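Local coordinates for mutT/nudix family protein (Listeria innocua, PDB 3I9X) that is probably a hydrolase of the Nudix family, the chain holding the Nudix domain of a longer protein whose substrate is not established, at residues K68-G73 with F159-M164; P110-D113 with I119-A122; E78-S81 with E87-L90. One frame throughout, in Å; residues are numbered along the deposited sequence.

Interaction 1: residues K68-G73 with F159-M164; sequences KWAVPG and FDHLDM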
loop_
_atom_site.group_PDB
_atom_site.type_symbol
_atom_site.label_atom_id
_atom_site.label_comp_id
_atom_site.label_asym_id
_atom_site.label_seq_id
_atom_site.Cartn_x
_atom_site.Cartn_y
_atom_site.Cartn_z
ATOM N N LYS A 68 21.233 -14.158 -1.991
ATOM C CA LYS A 68 21.010 -12.727 -2.248
ATOM C C LYS A 68 20.527 -12.043 -0.971
ATOM O O LYS A 68 19.867 -12.655 -0.143
ATOM C CB LYS A 68 20.001 -12.514 -3.371
ATOM C CG LYS A 68 20.517 -12.991 -4.752
ATOM C CD LYS A 68 19.426 -12.819 -5.805
ATOM C CE LYS A 68 19.881 -13.122 -7.228
ATOM N NZ LYS A 68 18.834 -12.696 -8.237
ATOM N N TRP A 69 20.917 -10.789 -0.803
ATOM C CA TRP A 69 20.527 -10.001 0.382
ATOM C C TRP A 69 19.083 -9.503 0.285
ATOM O O TRP A 69 18.635 -9.044 -0.762
ATOM C CB TRP A 69 21.508 -8.830 0.538
ATOM C CG TRP A 69 22.885 -9.262 0.885
ATOM C CD1 TRP A 69 23.925 -9.509 0.011
ATOM C CD2 TRP A 69 23.402 -9.507 2.196
ATOM N NE1 TRP A 69 25.046 -9.895 0.712
ATOM C CE2 TRP A 69 24.755 -9.926 2.044
ATOM C CE3 TRP A 69 22.850 -9.454 3.481
ATOM C CZ2 TRP A 69 25.559 -10.277 3.123
ATOM C CZ3 TRP A 69 23.661 -9.792 4.569
ATOM C CH2 TRP A 69 25.013 -10.182 4.372
ATOM N N ALA A 70 18.348 -9.598 1.380
ATOM C CA ALA A 70 16.960 -9.187 1.425
ATOM C C ALA A 70 16.728 -8.343 2.681
ATOM O O ALA A 70 17.389 -8.568 3.704
ATOM C CB ALA A 70 16.034 -10.409 1.487
ATOM N N VAL A 71 15.754 -7.434 2.608
ATOM C CA VAL A 71 15.305 -6.752 3.819
ATOM C C VAL A 71 14.617 -7.753 4.723
ATOM O O VAL A 71 14.046 -8.718 4.259
ATOM C CB VAL A 71 14.398 -5.529 3.528
ATOM C CG1 VAL A 71 15.168 -4.573 2.671
ATOM C CG2 VAL A 71 13.023 -5.936 2.892
ATOM N N PRO A 72 14.667 -7.527 6.016
ATOM C CA PRO A 72 13.779 -8.290 6.882
ATOM C C PRO A 72 12.294 -8.141 6.509
ATOM O O PRO A 72 11.870 -7.091 5.999
ATOM C CB PRO A 72 14.004 -7.655 8.238
ATOM C CG PRO A 72 15.357 -6.911 8.079
ATOM C CD PRO A 72 15.370 -6.466 6.725
ATOM N N GLY A 73 11.534 -9.210 6.759
ATOM C CA GLY A 73 10.090 -9.201 6.571
ATOM C C GLY A 73 9.519 -10.596 6.629
ATOM O O GLY A 73 10.221 -11.552 6.946
ATOM N N PHE A 159 14.830 -10.288 -5.163
ATOM C CA PHE A 159 13.492 -9.835 -5.611
ATOM C C PHE A 159 13.605 -8.435 -6.153
ATOM O O PHE A 159 14.540 -8.136 -6.916
ATOM C CB PHE A 159 12.470 -9.887 -4.450
ATOM C CG PHE A 159 12.484 -11.184 -3.663
ATOM C CD1 PHE A 159 12.912 -11.201 -2.335
ATOM C CD2 PHE A 159 12.020 -12.370 -4.226
ATOM C CE1 PHE A 159 12.920 -12.380 -1.594
ATOM C CE2 PHE A 159 12.046 -13.557 -3.485
ATOM C CZ PHE A 159 12.493 -13.555 -2.181
ATOM N N ASP A 160 12.668 -7.558 -5.805
ATOM C CA ASP A 160 12.798 -6.160 -6.232
ATOM C C ASP A 160 13.398 -5.309 -5.133
ATOM O O ASP A 160 13.172 -4.096 -5.104
ATOM C CB ASP A 160 11.436 -5.570 -6.682
ATOM C CG ASP A 160 10.355 -5.696 -5.642
ATOM O OD1 ASP A 160 10.555 -6.312 -4.570
ATOM O OD2 ASP A 160 9.241 -5.238 -5.926
ATOM N N HIS A 161 14.131 -5.910 -4.205
ATOM C CA HIS A 161 14.549 -5.162 -3.029
ATOM C C HIS A 161 15.474 -3.984 -3.289
ATOM O O HIS A 161 15.514 -3.064 -2.439
ATOM C CB HIS A 161 15.072 -6.060 -1.911
ATOM C CG HIS A 161 13.999 -6.862 -1.274
ATOM N ND1 HIS A 161 14.188 -7.626 -0.137
ATOM C CD2 HIS A 161 12.711 -7.041 -1.641
ATOM C CE1 HIS A 161 13.055 -8.230 0.172
ATOM N NE2 HIS A 161 12.139 -7.884 -0.722
ATOM N N LEU A 162 16.175 -3.983 -4.426
ATOM C CA LEU A 162 16.931 -2.824 -4.845
ATOM C C LEU A 162 15.982 -1.624 -5.054
ATOM O O LEU A 162 16.302 -0.483 -4.685
ATOM C CB LEU A 162 17.679 -3.074 -6.155
ATOM C CG LEU A 162 18.476 -1.834 -6.623
ATOM C CD1 LEU A 162 19.377 -1.318 -5.503
ATOM C CD2 LEU A 162 19.295 -2.040 -7.969
ATOM N N ASP A 163 14.845 -1.891 -5.700
ATOM C CA ASP A 163 13.821 -0.868 -5.902
ATOM C C ASP A 163 13.261 -0.369 -4.580
ATOM O O ASP A 163 13.098 0.846 -4.398
ATOM C CB ASP A 163 12.694 -1.400 -6.775
ATOM C CG ASP A 163 13.142 -1.600 -8.198
ATOM O OD1 ASP A 163 14.049 -0.831 -8.627
ATOM O OD2 ASP A 163 12.628 -2.516 -8.884
ATOM N N MET A 164 12.983 -1.294 -3.663
ATOM C CA MET A 164 12.557 -0.936 -2.316
ATOM C C MET A 164 13.609 -0.013 -1.642
ATOM O O MET A 164 13.252 1.017 -1.086
ATOM C CB MET A 164 12.310 -2.149 -1.428
ATOM C CG MET A 164 11.002 -2.975 -1.617
ATOM S SD MET A 164 10.773 -4.118 -0.220
ATOM C CE MET A 164 11.764 -3.278 0.762
#
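His161, in the first turn of helix 161-177, plugs against Ala70 and Val71 of strand 69-75, a helix-on-sheet contact in the core of the Nudix fold. Its side chain repays being followed atom by atom. The CB already points at the strand, and a chi1 of -70° puts CG anti to the carbonyl carbon, swinging the imidazole across towards the Val71 amide. At the rim of the ring ND1 accepts a hydrogen bond from Val71 N at 3.2 Å; the donor is tilted 24° out of the ring plane, and the angle at the hydrogen is 156°. The same nitrogen lies 3.5 Å from Ala70 CA and 3.7 Å from Ala70 CB, packed closely against the bonded edge. Next round the ring, CE1 meets Val71 CG2 at 3.6 Å. NE2 turns to a bound glycerol, probably from the crystallisation liquor, with which it is hydrogen-bonded. On the remaining edge CD2 has Asp160 OD1 close to the ring plane, while Phe159 CD1 stands over one face of the imidazole, displaced towards the rim. The imidazole is thus gripped at ND1 and flanked by its own neighbours in the chain. Strand 27-40 closes the same core, its Asp31 and Ile33 touching both Val71 and Met164. One turn on from His161, Met164 bends at chi3 and lays its terminal methyl on the valine: CE is 3.6 Å from Val71 CG2.

Interaction 2: residues P110-D113 with I119-A122; sequences PGRD and ISRA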
loop_
_atom_site.group_PDB
_atom_site.type_symbol
_atom_site.label_atom_id
_atom_site.label_comp_id
_atom_site.label_asym_id
_atom_site.label_seq_id
_atom_site.Cartn_x
_atom_site.Cartn_y
_atom_site.Cartn_z
ATOM N N PRO A 110 4.117 -6.933 -11.555
ATOM C CA PRO A 110 4.030 -8.358 -11.895
ATOM C C PRO A 110 5.423 -8.930 -12.163
ATOM O O PRO A 110 6.260 -8.286 -12.772
ATOM C CB PRO A 110 3.125 -8.396 -13.139
ATOM C CG PRO A 110 2.886 -6.975 -13.540
ATOM C CD PRO A 110 3.625 -6.047 -12.629
ATOM N N GLY A 111 5.698 -10.088 -11.604
ATOM C CA GLY A 111 7.022 -10.694 -11.748
ATOM C C GLY A 111 8.030 -10.383 -10.640
ATOM O O GLY A 111 9.124 -10.957 -10.661
ATOM N N ARG A 112 7.680 -9.511 -9.670
ATOM C CA ARG A 112 8.647 -9.042 -8.672
ATOM C C ARG A 112 9.222 -10.198 -7.877
ATOM O O ARG A 112 10.402 -10.211 -7.547
ATOM C CB ARG A 112 8.042 -7.980 -7.724
ATOM C CG ARG A 112 6.724 -8.359 -7.028
ATOM C CD ARG A 112 6.258 -7.209 -6.102
ATOM N NE ARG A 112 7.329 -7.022 -5.116
ATOM C CZ ARG A 112 7.468 -7.780 -4.055
ATOM N NH1 ARG A 112 6.547 -8.673 -3.752
ATOM N NH2 ARG A 112 8.523 -7.625 -3.279
ATOM N N ASP A 113 8.361 -11.157 -7.580
ATOM C CA ASP A 113 8.694 -12.344 -6.850
ATOM C C ASP A 113 8.439 -13.539 -7.785
ATOM O O ASP A 113 7.307 -13.759 -8.257
ATOM C CB ASP A 113 7.814 -12.428 -5.609
ATOM C CG ASP A 113 8.303 -13.439 -4.575
ATOM O OD1 ASP A 113 8.637 -14.594 -4.940
ATOM O OD2 ASP A 113 8.272 -13.106 -3.355
ATOM N N ILE A 119 2.272 -9.561 -3.173
ATOM C CA ILE A 119 2.136 -8.128 -3.001
ATOM C C ILE A 119 2.824 -7.787 -1.692
ATOM O O ILE A 119 2.545 -8.425 -0.645
ATOM C CB ILE A 119 0.661 -7.746 -2.935
ATOM C CG1 ILE A 119 -0.025 -8.067 -4.282
ATOM C CG2 ILE A 119 0.481 -6.277 -2.577
ATOM C CD1 ILE A 119 -1.455 -8.618 -4.085
ATOM N N SER A 120 3.778 -6.855 -1.773
ATOM C CA SER A 120 4.515 -6.399 -0.606
ATOM C C SER A 120 4.086 -5.021 -0.126
ATOM O O SER A 120 4.117 -4.082 -0.880
ATOM C CB SER A 120 6.010 -6.341 -0.912
ATOM O OG SER A 120 6.642 -5.502 0.029
ATOM N N ARG A 121 3.760 -4.917 1.153
ATOM C CA ARG A 121 3.553 -3.667 1.839
ATOM C C ARG A 121 4.865 -3.289 2.547
ATOM O O ARG A 121 5.373 -3.998 3.418
ATOM C CB ARG A 121 2.377 -3.831 2.810
ATOM C CG ARG A 121 1.939 -2.593 3.663
ATOM C CD ARG A 121 2.016 -1.364 2.949
ATOM N NE ARG A 121 1.215 -0.303 3.534
ATOM C CZ ARG A 121 1.199 0.952 3.078
ATOM N NH1 ARG A 121 1.955 1.308 2.048
ATOM N NH2 ARG A 121 0.400 1.857 3.650
ATOM N N ALA A 122 5.450 -2.179 2.144
ATOM C CA ALA A 122 6.773 -1.836 2.622
ATOM C C ALA A 122 6.756 -0.697 3.643
ATOM O O ALA A 122 6.003 0.274 3.504
ATOM C CB ALA A 122 7.633 -1.518 1.472
#
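Arg112 lays its guanidinium over Ser120, and the contact between the two segments is one of van der Waals packing. Ser120 CB sits over one face of the guanidinium plane, offset towards the rim, so that it lies 3.7 Å from NH1 and equally far from NH2 of Arg112. The backbone of Ile119 lies farther off, Ile119 C being 4.3 Å from Arg112 NH1. No hydrogen bond joins the two segments; the serine offers its CB to the arginine, while OG, anti to the backbone N with chi1 161°, is turned to other company.

Polar interactions radiate from this pair to residues around it. Arg112 NE forms a salt bridge with Asp160 OD2, and Arg112 NH2 lies close to Asp160 OD1, so the carboxylate takes the NE and NH2 side of the guanidinium, one oxygen to each nitrogen. NH1 is hydrogen-bonded to Ile118 O and to a bound glycerol, which also meets Asp113 OD2. These partners hold the guanidinium in place and fix its rotation, and a bend at chi3, -60°, turns it across the strand. Ser120 OG is hydrogen-bonded to Asp31 OD2, a second acid. The pairing with Asp160 would be expected to offset much of the cost of burying the Arg112 charge.

In the fold, residues 110-113 belong to the long connection of a beta-hairpin formed by strands 102-107 and 118-126. Ser120 pairs through its backbone with Phe107, whose side chain also touches Arg112, whereas Ile119 and Arg121 make backbone bonds to strand 27-40. Strand 118-126 therefore runs between those two strands, with Arg112 folded back over its start and the first turn of helix 161-177 close by.

Interaction 3: residues E78-S81 with E87-L90; sequences ENES and EREL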
loop_
_atom_site.group_PDB
_atom_site.type_symbol
_atom_site.label_atom_id
_atom_site.label_comp_id
_atom_site.label_asym_id
_atom_site.label_seq_id
_atom_site.Cartn_x
_atom_site.Cartn_y
_atom_site.Cartn_z
ATOM N N GLU A 78 -3.738 -14.152 7.514
ATOM C CA GLU A 78 -5.137 -13.825 7.270
ATOM C C GLU A 78 -5.739 -12.982 8.362
ATOM O O GLU A 78 -6.530 -12.093 8.070
ATOM C CB GLU A 78 -5.981 -15.098 7.076
ATOM C CG GLU A 78 -5.894 -16.101 8.228
ATOM C CD GLU A 78 -6.935 -17.206 8.145
ATOM O OE1 GLU A 78 -6.533 -18.379 8.408
ATOM O OE2 GLU A 78 -8.134 -16.896 7.840
ATOM N N ASN A 79 -5.351 -13.214 9.611
ATOM C CA ASN A 79 -5.969 -12.476 10.720
ATOM C C ASN A 79 -5.174 -11.283 11.274
ATOM O O ASN A 79 -5.392 -10.844 12.407
ATOM C CB ASN A 79 -6.418 -13.474 11.809
ATOM C CG ASN A 79 -7.555 -14.406 11.313
ATOM O OD1 ASN A 79 -7.327 -15.601 11.038
ATOM N ND2 ASN A 79 -8.774 -13.844 11.158
ATOM N N GLU A 80 -4.303 -10.697 10.448
ATOM C CA GLU A 80 -3.641 -9.426 10.798
ATOM C C GLU A 80 -3.445 -8.438 9.608
ATOM O O GLU A 80 -3.596 -8.791 8.433
ATOM C CB GLU A 80 -2.287 -9.723 11.458
ATOM C CG GLU A 80 -1.289 -10.345 10.504
ATOM C CD GLU A 80 -0.036 -10.907 11.198
ATOM O OE1 GLU A 80 0.096 -10.814 12.443
ATOM O OE2 GLU A 80 0.791 -11.470 10.473
ATOM N N SER A 81 -3.140 -7.195 9.953
ATOM C CA SER A 81 -2.768 -6.189 8.973
ATOM C C SER A 81 -1.270 -6.299 8.715
ATOM O O SER A 81 -0.526 -6.913 9.515
ATOM C CB SER A 81 -3.100 -4.809 9.506
ATOM O OG SER A 81 -2.257 -4.515 10.599
ATOM N N GLU A 87 5.177 -5.024 12.885
ATOM C CA GLU A 87 5.468 -4.794 14.303
ATOM C C GLU A 87 6.010 -6.044 14.957
ATOM O O GLU A 87 6.973 -5.963 15.727
ATOM C CB GLU A 87 4.243 -4.280 15.070
ATOM C CG GLU A 87 4.312 -2.805 15.370
ATOM C CD GLU A 87 2.978 -2.096 15.275
ATOM O OE1 GLU A 87 3.007 -0.912 14.867
ATOM O OE2 GLU A 87 1.915 -2.702 15.599
ATOM N N ARG A 88 5.399 -7.181 14.629
ATOM C CA ARG A 88 5.884 -8.488 15.079
ATOM C C ARG A 88 7.276 -8.776 14.536
ATOM O O ARG A 88 8.158 -9.158 15.317
ATOM C CB ARG A 88 4.944 -9.670 14.692
ATOM C CG ARG A 88 5.599 -11.045 15.014
ATOM C CD ARG A 88 4.843 -12.290 14.582
ATOM N NE ARG A 88 4.729 -12.406 13.125
ATOM C CZ ARG A 88 3.635 -12.113 12.433
ATOM N NH1 ARG A 88 2.554 -11.692 13.056
ATOM N NH2 ARG A 88 3.633 -12.231 11.114
ATOM N N GLU A 89 7.460 -8.644 13.212
ATOM C CA GLU A 89 8.751 -8.994 12.589
ATOM C C GLU A 89 9.878 -8.082 13.087
ATOM O O GLU A 89 11.002 -8.520 13.198
ATOM C CB GLU A 89 8.705 -9.040 11.043
ATOM C CG GLU A 89 7.955 -10.277 10.456
ATOM C CD GLU A 89 8.806 -11.571 10.380
ATOM O OE1 GLU A 89 9.860 -11.674 11.067
ATOM O OE2 GLU A 89 8.425 -12.494 9.613
ATOM N N LEU A 90 9.571 -6.843 13.437
ATOM C CA LEU A 90 10.562 -5.992 14.063
ATOM C C LEU A 90 11.061 -6.640 15.371
ATOM O O LEU A 90 12.269 -6.802 15.560
ATOM C CB LEU A 90 9.991 -4.602 14.324
ATOM C CG LEU A 90 10.916 -3.574 14.959
ATOM C CD1 LEU A 90 12.271 -3.534 14.217
ATOM C CD2 LEU A 90 10.259 -2.230 14.964
#
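The carboxylate of Glu80 and the guanidinium of Arg88 meet edge to edge, their planes only 10° apart, and neither face of the guanidinium takes part. Glu80 CD and its oxygens lie at the guanidinium edge, close to its plane. Two nitrogens grip the two oxygens end-on: NH1 of Arg88 donates to Glu80 OE1 at 2.7 Å, and NH2 of Arg88 to Glu80 OE2 at 3.0 Å. Each oxygen uses its syn lone pair, the one on the side of its fellow oxygen, and both partners lie within 2° of the guanidinium plane. A further, weak bond runs from Arg88 NH1 to Glu80 OE2 at 3.1 Å, a diagonal that supplements the bidentate salt bridge.

Backbone geometry keeps the two residues well apart, their CA atoms 10.5 Å distant, and long side chains span the gap. Glu80 is extended beyond CG, whereas Arg88 bends at chi3, 65°, to bring its flat end round to the carboxylate; the two side chains cross at about a right angle. The carboxylate has a second polar partner, since Glu80 OE2 is also hydrogen-bonded to Asp77 N. That bond would help to fix the rotation of the acid group, which thus ties the loop to itself as well as to the helix. Just after it, Ser81 occupies the N-cap of helix 82-94, with OG bonded to Gln84 N.

The spacing is that of the Nudix box, GX5EX7REUXEEXGU: Glu80 is its first glutamate, and Arg88, Glu89 and Leu90 correspond to the REU that follows. As in other Nudix enzymes, this glutamate-arginine pair is consistent with the loop-helix-loop motif of the Nudix box, and here it links the loop before the helix to the helix itself.

From the N terminus, the chain passes through the strands 27-40 and 43-52 before reaching 68-73, where interaction 1 opens. Interaction 3 follows almost at once, a short closure tying the loop after strand 69-75 to helix 82-94. Interaction 2 comes later, closing the connection between strands 102-107 and 118-126. Only at 159-164 does interaction 1 close, so it encloses both others, which stand in series and do not cross. Interactions 1 and 2 also touch, through Asp160 and Arg112 and through Phe159, joining the start of helix 161-177 to the loop that leads into strand 118-126; interaction 3, its centre about 19 Å from that of interaction 1, still packs against it where Gly73 meets Glu89.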